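Local coordinates for Co-chaperone protein HscB, mitochondrial precursor (Homo sapiens, PDB 3BVO) that acts as a co-chaperone in mitochondrial iron-sulfur cluster assembly, working with the scaffold protein ISCU and the chaperone HSPA9, at residues W14-P19 against P31-L36. Sequence-based numbering, arbitrary orientation.
Sequences WNCGGP and PQCRAL. With ZN (zinc ion), chain C.
The indole of Trp14 meets Leu36 at its edge: NE1 donates a hydrogen bond to Leu36 O (3.0 Å, N-H...O angle 164°), with the oxygen close to the ring plane. The N-H reaches that carbonyl from above the carbonyl plane, 36° out of it. Over one face of the indole, offset toward the rim, lies CB of Asn15, while Ala35 CB approaches CZ2 obliquely at 4.1 Å, a small apolar contact. Tryptophan thus joins the two loops by a polar edge and an apolar surface. Beyond Asn15, whose CB touches Cys33 SG at 3.7 Å, Cys16 SG and Cys33 SG each bind the zinc ion at 2.3 Å; cysteine suits the place because its thiolate is a strong zinc ligand. The first torsion of Cys33 (chi1 76°) sets SG between its own backbone N and carbonyl carbon, where it meets the metal. Cys13 and Cys30 complete the tetracysteine site, two CxxC pairs that tie together loops without regular secondary structure. Gln32 CB lies against Cys16 SG, and beyond CG the chain runs extended, carrying OE1 to 3.6 Å from Gly18 CA, where glycine probably leaves the amide room. The side chains of Pro19 and Gln32 cross at about a right angle. Both segments precede helix 45-48, and the metal-binding module leans on helix 83-104: Trp14 meets Phe88 edge-to-face, Leu36 packs on Phe88 and His92, and Glu85 accepts a hydrogen bond from Leu36 N.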
loop_
_atom_site.group_PDB
_atom_site.type_symbol
_atom_site.label_atom_id
_atom_site.label_comp_id
_atom_site.label_asym_id
_atom_site.label_seq_id
_atom_site.Cartn_x
_atom_site.Cartn_y
_atom_site.Cartn_z
ATOM N N TRP A 14 17.181 23.796 7.440
ATOM C CA TRP A 14 18.039 23.496 8.590
ATOM C C TRP A 14 19.454 24.041 8.428
ATOM O O TRP A 14 20.186 24.158 9.414
ATOM C CB TRP A 14 18.071 21.996 8.888
ATOM C CG TRP A 14 18.764 21.162 7.851
ATOM C CD1 TRP A 14 18.182 20.524 6.777
ATOM C CD2 TRP A 14 20.169 20.861 7.783
ATOM N NE1 TRP A 14 19.141 19.850 6.047
ATOM C CE2 TRP A 14 20.365 20.040 6.637
ATOM C CE3 TRP A 14 21.278 21.206 8.570
ATOM C CZ2 TRP A 14 21.631 19.555 6.269
ATOM C CZ3 TRP A 14 22.533 20.728 8.212
ATOM C CH2 TRP A 14 22.701 19.908 7.069
ATOM N N ASN A 15 19.825 24.383 7.193
ATOM C CA ASN A 15 21.128 24.969 6.905
ATOM C C ASN A 15 21.104 26.490 6.768
ATOM O O ASN A 15 21.895 27.166 7.419
ATOM C CB ASN A 15 21.746 24.336 5.658
ATOM C CG ASN A 15 23.258 24.183 5.767
ATOM O OD1 ASN A 15 23.835 24.335 6.846
ATOM N ND2 ASN A 15 23.906 23.868 4.647
ATOM N N CYS A 16 20.208 27.017 5.923
ATOM C CA CYS A 16 20.095 28.463 5.680
ATOM C C CYS A 16 19.194 29.137 6.683
ATOM O O CYS A 16 19.534 30.178 7.245
ATOM C CB CYS A 16 19.450 28.769 4.328
ATOM S SG CYS A 16 20.071 27.969 2.889
ATOM N N GLY A 17 18.018 28.557 6.874
ATOM C CA GLY A 17 16.902 29.290 7.437
ATOM C C GLY A 17 16.046 29.800 6.292
ATOM O O GLY A 17 15.108 30.573 6.505
ATOM N N GLY A 18 16.378 29.361 5.076
ATOM C CA GLY A 18 15.641 29.711 3.870
ATOM C C GLY A 18 14.202 29.251 3.970
ATOM O O GLY A 18 13.948 28.108 4.335
ATOM N N PRO A 19 13.251 30.152 3.672
ATOM C CA PRO A 19 11.840 29.842 3.857
ATOM C C PRO A 19 11.353 28.805 2.855
ATOM O O PRO A 19 11.689 28.889 1.671
ATOM C CB PRO A 19 11.150 31.186 3.603
ATOM C CG PRO A 19 12.242 32.212 3.672
ATOM C CD PRO A 19 13.441 31.517 3.159
ATOM N N PRO A 31 16.534 25.258 -2.434
ATOM C CA PRO A 31 16.985 25.985 -3.613
ATOM C C PRO A 31 18.163 26.924 -3.347
ATOM O O PRO A 31 18.838 27.347 -4.295
ATOM C CB PRO A 31 15.739 26.779 -4.049
ATOM C CG PRO A 31 14.841 26.792 -2.884
ATOM C CD PRO A 31 15.134 25.555 -2.091
ATOM N N GLN A 32 18.407 27.229 -2.074
ATOM C CA GLN A 32 19.362 28.262 -1.693
ATOM C C GLN A 32 20.728 27.699 -1.375
ATOM O O GLN A 32 21.728 28.377 -1.592
ATOM C CB GLN A 32 18.853 29.061 -0.495
ATOM C CG GLN A 32 17.553 29.814 -0.747
ATOM C CD GLN A 32 17.238 30.837 0.333
ATOM O OE1 GLN A 32 17.950 30.945 1.337
ATOM N NE2 GLN A 32 16.164 31.594 0.133
ATOM N N CYS A 33 20.764 26.467 -0.862
ATOM C CA CYS A 33 22.011 25.841 -0.391
ATOM C C CYS A 33 22.216 24.368 -0.820
ATOM O O CYS A 33 23.255 23.764 -0.521
ATOM C CB CYS A 33 22.140 25.994 1.133
ATOM S SG CYS A 33 21.089 24.889 2.088
ATOM N N ARG A 34 21.223 23.804 -1.503
ATOM C CA ARG A 34 21.297 22.475 -2.109
ATOM C C ARG A 34 21.214 21.319 -1.103
ATOM O O ARG A 34 21.289 20.149 -1.490
ATOM C CB ARG A 34 22.541 22.350 -3.002
ATOM C CG ARG A 34 22.349 21.534 -4.276
ATOM C CD ARG A 34 23.632 21.522 -5.079
ATOM N NE ARG A 34 23.800 20.298 -5.847
ATOM C CZ ARG A 34 24.076 20.242 -7.148
ATOM N NH1 ARG A 34 24.241 21.348 -7.855
ATOM N NH2 ARG A 34 24.198 19.065 -7.746
ATOM N N ALA A 35 21.037 21.647 0.178
ATOM C CA ALA A 35 20.943 20.659 1.260
ATOM C C ALA A 35 19.651 19.833 1.202
ATOM O O ALA A 35 18.590 20.340 0.818
ATOM C CB ALA A 35 21.056 21.351 2.597
ATOM N N LEU A 36 19.742 18.556 1.579
ATOM C CA LEU A 36 18.581 17.674 1.561
ATOM C C LEU A 36 17.730 17.991 2.765
ATOM O O LEU A 36 18.225 18.002 3.887
ATOM C CB LEU A 36 18.999 16.203 1.580
ATOM C CG LEU A 36 17.851 15.177 1.498
ATOM C CD1 LEU A 36 17.606 14.724 0.080
ATOM C CD2 LEU A 36 18.129 13.964 2.353
HETATM ZN ZN ZN C . 19.107 25.862 2.792
#